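Local coordinates for protein exocyst complex component EXO70 (Saccharomyces cerevisiae, PDB 2B1E) that acts in secretion as a subunit of the exocyst, the complex that tethers secretory vesicles to sites of exocytosis, and helps that complex assemble, at residues F244-L249 and Q280-L285; A333-T338 and E362-L367. One frame throughout, in Å; residues are numbered along the deposited sequence.

Contact 1: residues F244-L249 and Q280-L285; sequences FFSFEL and QVTQSL
Leu285 reaches across to Phe244, Ser246 and Phe247 in an antiparallel helical hairpin, part of the rod of packed helices that Exo70 forms. The short axes of 245-249 and 280-285 approach to 9.6 Å and run at 144° to each other. In the Leu285 side chain, CB makes no close contact with 244-249. CG stands anti to the backbone N (chi1 -163°), heading for the partner helix, and CD1 branches off without close contact there. The remaining methyl, CD2, continues the extended line from CA and does the touching. It comes 3.5 Å from Phe244 CD2 at the edge of that ring, near its plane, the two side chains crossing at about a right angle. The same methyl lies 3.8 Å from Phe247 CZ, meeting this second ring obliquely, and 4.0 Å from Ser246 OG. One methyl is thus wedged among two phenyl rings and a hydroxyl. Phe323 meets Phe244 edge-to-face and also touches Leu285, so helix 311-323 extends this apolar cluster.

Ser246 and Thr282, whose CA atoms are 6.1 Å apart, meet through their small side chains. Thr282 turns its methyl to the partner, CG2 lying 3.4 Å from Ser246 OG and 3.6 Å from Ser246 CB. The serine hydroxyl is instead hydrogen-bonded to Gly243 O, three residues earlier in the chain. Behind the contact, Ser284 OG and Ser284 N both bond to Gln280 O, reaching it from opposite faces of the carbonyl plane.

Contact 2: residues A333-T338 and E362-L367; sequences AMDNIT and EDHNVL
The imidazole of His364 carries the backbone joining Met334 to Asp335 over one face: Met334 C and Asp335 N both sit toward the rim, the nitrogen 3.8 Å above the ring plane. At the ring's edge, in plane and on the CD2 side, lies Glu362 O. Asp335 CB approaches the outer end of the ring, 3.8 Å from NE2. An alanine in place of His364 would probably open a gap beneath this part of the loop and leave Asp335 CB without its neighbour, although the CB that packs 3.6 Å from Met334 CB would remain. In Met334 the bend at chi2 (-58°) brings SD to 3.5 Å from Leu367 CG, the two side chains crossing obliquely. Leu367 CD2 lies 3.5 Å from Ile337 O, a buried carbonyl oxygen with no polar partner in the model. Phe286 of helix 268-299 also packs on Met334 and Ile337. Asp363 takes the N-cap position of helix 364-391, whose first turn supplies both His364 and Leu367. The contact belongs to a long loop between consecutive helices of the all-helical Exo70 rod, its start packed on the first turn of the next helix.

Overall arrangement
Followed from the N terminus, the chain enters contact 1 at the start of helix 245-259, turns back, and closes that hairpin on helix 268-299. It then runs through helices 311-323 and 327-333 before contact 2 opens. There the long connection after helix 327-333, partly unmodelled and with no regular helix, is closed where helix 364-391 begins. The two closures therefore follow in series, neither nested nor crossed, with centres about 15 Å apart. They also touch: Phe247 CE1 lies 4.1 Å from Ala333 CB, and Gln283 CG lies 4.1 Å from Ile337 CD1. Both helices of the hairpin thus pack against the 333-338 segment near the middle of the rod.

Contact 1: residues F244-L249 and Q280-L285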
loop_
_atom_site.group_PDB
_atom_site.type_symbol
_atom_site.label_atom_id
_atom_site.label_comp_id
_atom_site.label_asym_id
_atom_site.label_seq_id
_atom_site.Cartn_x
_atom_site.Cartn_y
_atom_site.Cartn_z
ATOM N N PHE A 244 -2.664 2.794 -7.235
ATOM C CA PHE A 244 -2.650 1.704 -6.268
ATOM C C PHE A 244 -1.549 0.718 -6.622
ATOM O O PHE A 244 -1.264 -0.209 -5.864
ATOM C CB PHE A 244 -4.005 0.992 -6.252
ATOM C CG PHE A 244 -5.110 1.816 -5.659
ATOM C CD1 PHE A 244 -6.394 1.762 -6.186
ATOM C CD2 PHE A 244 -4.868 2.648 -4.571
ATOM C CE1 PHE A 244 -7.417 2.528 -5.639
ATOM C CE2 PHE A 244 -5.886 3.415 -4.016
ATOM C CZ PHE A 244 -7.162 3.356 -4.552
ATOM N N PHE A 245 -0.935 0.923 -7.783
ATOM C CA PHE A 245 0.144 0.054 -8.225
ATOM C C PHE A 245 1.318 0.198 -7.267
ATOM O O PHE A 245 2.130 -0.717 -7.119
ATOM C CB PHE A 245 0.587 0.422 -9.642
ATOM C CG PHE A 245 1.693 -0.447 -10.170
ATOM C CD1 PHE A 245 1.542 -1.830 -10.219
ATOM C CD2 PHE A 245 2.889 0.113 -10.609
ATOM C CE1 PHE A 245 2.562 -2.639 -10.692
ATOM C CE2 PHE A 245 3.917 -0.694 -11.086
ATOM C CZ PHE A 245 3.752 -2.073 -11.127
ATOM N N SER A 246 1.396 1.352 -6.616
ATOM C CA SER A 246 2.462 1.626 -5.666
ATOM C C SER A 246 2.507 0.559 -4.575
ATOM O O SER A 246 3.579 0.220 -4.074
ATOM C CB SER A 246 2.263 3.003 -5.036
ATOM O OG SER A 246 1.023 3.076 -4.360
ATOM N N PHE A 247 1.344 0.031 -4.204
ATOM C CA PHE A 247 1.291 -1.005 -3.177
ATOM C C PHE A 247 2.062 -2.242 -3.628
ATOM O O PHE A 247 2.715 -2.902 -2.817
ATOM C CB PHE A 247 -0.159 -1.395 -2.865
ATOM C CG PHE A 247 -0.940 -0.329 -2.145
ATOM C CD1 PHE A 247 -0.388 0.348 -1.059
ATOM C CD2 PHE A 247 -2.247 -0.031 -2.524
ATOM C CE1 PHE A 247 -1.127 1.304 -0.360
ATOM C CE2 PHE A 247 -2.994 0.921 -1.833
ATOM C CZ PHE A 247 -2.432 1.590 -0.749
ATOM N N GLU A 248 1.986 -2.555 -4.919
ATOM C CA GLU A 248 2.687 -3.716 -5.459
ATOM C C GLU A 248 4.177 -3.434 -5.623
ATOM O O GLU A 248 4.996 -4.352 -5.593
ATOM C CB GLU A 248 2.089 -4.132 -6.804
ATOM C CG GLU A 248 0.625 -4.527 -6.730
ATOM C CD GLU A 248 0.072 -4.971 -8.069
ATOM O OE1 GLU A 248 -1.168 -5.023 -8.208
ATOM O OE2 GLU A 248 0.870 -5.272 -8.979
ATOM N N LEU A 249 4.525 -2.166 -5.812
ATOM C CA LEU A 249 5.922 -1.783 -5.951
ATOM C C LEU A 249 6.582 -1.848 -4.581
ATOM O O LEU A 249 7.721 -2.291 -4.453
ATOM C CB LEU A 249 6.039 -0.371 -6.526
ATOM C CG LEU A 249 5.653 -0.209 -8.000
ATOM C CD1 LEU A 249 5.722 1.263 -8.391
ATOM C CD2 LEU A 249 6.593 -1.040 -8.875
ATOM N N GLN A 280 6.849 7.858 -0.255
ATOM C CA GLN A 280 6.314 9.210 -0.342
ATOM C C GLN A 280 5.012 9.131 -1.125
ATOM O O GLN A 280 4.014 9.759 -0.773
ATOM C CB GLN A 280 7.288 10.124 -1.085
ATOM C CG GLN A 280 8.690 10.139 -0.513
ATOM C CD GLN A 280 9.644 10.985 -1.338
ATOM O OE1 GLN A 280 9.760 10.803 -2.552
ATOM N NE2 GLN A 280 10.336 11.912 -0.681
ATOM N N VAL A 281 5.039 8.339 -2.189
ATOM C CA VAL A 281 3.885 8.161 -3.052
ATOM C C VAL A 281 2.715 7.452 -2.377
ATOM O O VAL A 281 1.576 7.916 -2.467
ATOM C CB VAL A 281 4.278 7.396 -4.327
ATOM C CG1 VAL A 281 3.053 7.136 -5.188
ATOM C CG2 VAL A 281 5.304 8.206 -5.107
ATOM N N THR A 282 2.977 6.334 -1.704
ATOM C CA THR A 282 1.892 5.614 -1.043
ATOM C C THR A 282 1.307 6.457 0.085
ATOM O O THR A 282 0.103 6.408 0.339
ATOM C CB THR A 282 2.349 4.252 -0.461
ATOM O OG1 THR A 282 3.334 4.468 0.554
ATOM C CG2 THR A 282 2.924 3.365 -1.553
ATOM N N GLN A 283 2.153 7.234 0.756
ATOM C CA GLN A 283 1.681 8.084 1.846
ATOM C C GLN A 283 0.813 9.211 1.298
ATOM O O GLN A 283 -0.179 9.595 1.912
ATOM C CB GLN A 283 2.852 8.683 2.634
ATOM C CG GLN A 283 2.401 9.619 3.759
ATOM C CD GLN A 283 3.549 10.320 4.463
ATOM O OE1 GLN A 283 4.391 9.683 5.097
ATOM N NE2 GLN A 283 3.585 11.642 4.355
ATOM N N SER A 284 1.194 9.742 0.142
ATOM C CA SER A 284 0.439 10.821 -0.476
ATOM C C SER A 284 -0.876 10.279 -1.012
ATOM O O SER A 284 -1.838 11.019 -1.201
ATOM C CB SER A 284 1.242 11.443 -1.617
ATOM O OG SER A 284 2.455 11.997 -1.140
ATOM N N LEU A 285 -0.911 8.976 -1.256
ATOM C CA LEU A 285 -2.108 8.338 -1.774
ATOM C C LEU A 285 -3.275 8.561 -0.806
ATOM O O LEU A 285 -4.408 8.795 -1.226
ATOM C CB LEU A 285 -1.849 6.843 -1.970
ATOM C CG LEU A 285 -2.831 6.083 -2.859
ATOM C CD1 LEU A 285 -2.904 6.753 -4.220
ATOM C CD2 LEU A 285 -2.381 4.631 -2.995
#

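Contact 2: residues A333-T338 and E362-L367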
loop_
_atom_site.group_PDB
_atom_site.type_symbol
_atom_site.label_atom_id
_atom_site.label_comp_id
_atom_site.label_asym_id
_atom_site.label_seq_id
_atom_site.Cartn_x
_atom_site.Cartn_y
_atom_site.Cartn_z
ATOM N N ALA A 333 1.023 0.192 4.564
ATOM C CA ALA A 333 1.236 1.623 4.418
ATOM C C ALA A 333 1.040 2.367 5.734
ATOM O O ALA A 333 1.581 3.454 5.919
ATOM C CB ALA A 333 0.290 2.179 3.358
ATOM N N MET A 334 0.273 1.780 6.648
ATOM C CA MET A 334 0.008 2.417 7.934
ATOM C C MET A 334 1.228 2.584 8.841
ATOM O O MET A 334 1.151 3.268 9.860
ATOM C CB MET A 334 -1.088 1.656 8.690
ATOM C CG MET A 334 -2.477 1.792 8.086
ATOM S SD MET A 334 -3.027 3.514 7.967
ATOM C CE MET A 334 -2.577 3.879 6.266
ATOM N N ASP A 335 2.352 1.972 8.480
ATOM C CA ASP A 335 3.557 2.094 9.300
ATOM C C ASP A 335 4.147 3.500 9.199
ATOM O O ASP A 335 4.493 3.966 8.113
ATOM C CB ASP A 335 4.607 1.062 8.879
ATOM C CG ASP A 335 5.856 1.116 9.745
ATOM O OD1 ASP A 335 6.551 2.154 9.723
ATOM O OD2 ASP A 335 6.141 0.125 10.454
ATOM N N ASN A 336 4.260 4.164 10.347
ATOM C CA ASN A 336 4.785 5.523 10.416
ATOM C C ASN A 336 4.113 6.453 9.416
ATOM O O ASN A 336 4.724 6.914 8.448
ATOM C CB ASN A 336 6.301 5.529 10.210
ATOM C CG ASN A 336 7.057 5.113 11.460
ATOM O OD1 ASN A 336 6.924 5.738 12.514
ATOM N ND2 ASN A 336 7.854 4.053 11.349
ATOM N N ILE A 337 2.837 6.712 9.671
ATOM C CA ILE A 337 2.011 7.593 8.861
ATOM C C ILE A 337 0.816 7.918 9.740
ATOM O O ILE A 337 -0.240 7.300 9.634
ATOM C CB ILE A 337 1.526 6.909 7.565
ATOM C CG1 ILE A 337 0.440 7.763 6.903
ATOM C CG2 ILE A 337 1.010 5.523 7.868
ATOM C CD1 ILE A 337 -0.195 7.122 5.684
ATOM N N THR A 338 1.007 8.886 10.627
ATOM C CA THR A 338 -0.029 9.298 11.559
ATOM C C THR A 338 -1.292 9.841 10.895
ATOM O O THR A 338 -1.345 10.034 9.678
ATOM C CB THR A 338 0.513 10.362 12.526
ATOM O OG1 THR A 338 1.036 11.466 11.774
ATOM C CG2 THR A 338 1.618 9.773 13.393
ATOM N N GLU A 362 -1.503 2.340 17.384
ATOM C CA GLU A 362 -0.242 1.942 16.777
ATOM C C GLU A 362 -0.421 0.895 15.682
ATOM O O GLU A 362 0.112 1.051 14.584
ATOM C CB GLU A 362 0.710 1.403 17.849
ATOM C CG GLU A 362 2.127 1.142 17.351
ATOM C CD GLU A 362 2.854 2.414 16.944
ATOM O OE1 GLU A 362 3.988 2.314 16.428
ATOM O OE2 GLU A 362 2.297 3.514 17.142
ATOM N N ASP A 363 -1.166 -0.171 15.970
ATOM C CA ASP A 363 -1.367 -1.215 14.970
ATOM C C ASP A 363 -2.058 -0.662 13.729
ATOM O O ASP A 363 -2.835 0.290 13.802
ATOM C CB ASP A 363 -2.158 -2.392 15.553
ATOM C CG ASP A 363 -3.534 -1.999 16.020
ATOM O OD1 ASP A 363 -3.634 -1.084 16.862
ATOM O OD2 ASP A 363 -4.513 -2.611 15.546
ATOM N N HIS A 364 -1.761 -1.275 12.591
ATOM C CA HIS A 364 -2.285 -0.850 11.300
ATOM C C HIS A 364 -3.790 -0.961 11.082
ATOM O O HIS A 364 -4.341 -0.265 10.231
ATOM C CB HIS A 364 -1.553 -1.609 10.192
ATOM C CG HIS A 364 -0.062 -1.500 10.273
ATOM N ND1 HIS A 364 0.780 -2.126 9.378
ATOM C CD2 HIS A 364 0.739 -0.834 11.139
ATOM C CE1 HIS A 364 2.034 -1.848 9.689
ATOM N NE2 HIS A 364 2.037 -1.067 10.754
ATOM N N ASN A 365 -4.456 -1.830 11.836
ATOM C CA ASN A 365 -5.897 -2.001 11.676
ATOM C C ASN A 365 -6.674 -0.821 12.243
ATOM O O ASN A 365 -7.636 -0.353 11.635
ATOM C CB ASN A 365 -6.354 -3.294 12.344
ATOM C CG ASN A 365 -5.581 -4.497 11.855
ATOM O OD1 ASN A 365 -4.463 -4.751 12.304
ATOM N ND2 ASN A 365 -6.163 -5.232 10.915
ATOM N N VAL A 366 -6.255 -0.345 13.410
ATOM C CA VAL A 366 -6.906 0.789 14.049
ATOM C C VAL A 366 -6.635 2.039 13.221
ATOM O O VAL A 366 -7.530 2.849 12.978
ATOM C CB VAL A 366 -6.357 1.012 15.477
ATOM C CG1 VAL A 366 -6.976 2.257 16.089
ATOM C CG2 VAL A 366 -6.647 -0.206 16.339
ATOM N N LEU A 367 -5.392 2.178 12.781
ATOM C CA LEU A 367 -4.980 3.320 11.988
ATOM C C LEU A 367 -5.752 3.396 10.674
ATOM O O LEU A 367 -6.285 4.448 10.317
ATOM C CB LEU A 367 -3.482 3.235 11.711
ATOM C CG LEU A 367 -2.804 4.526 11.277
ATOM C CD1 LEU A 367 -3.039 5.607 12.326
ATOM C CD2 LEU A 367 -1.319 4.270 11.094
#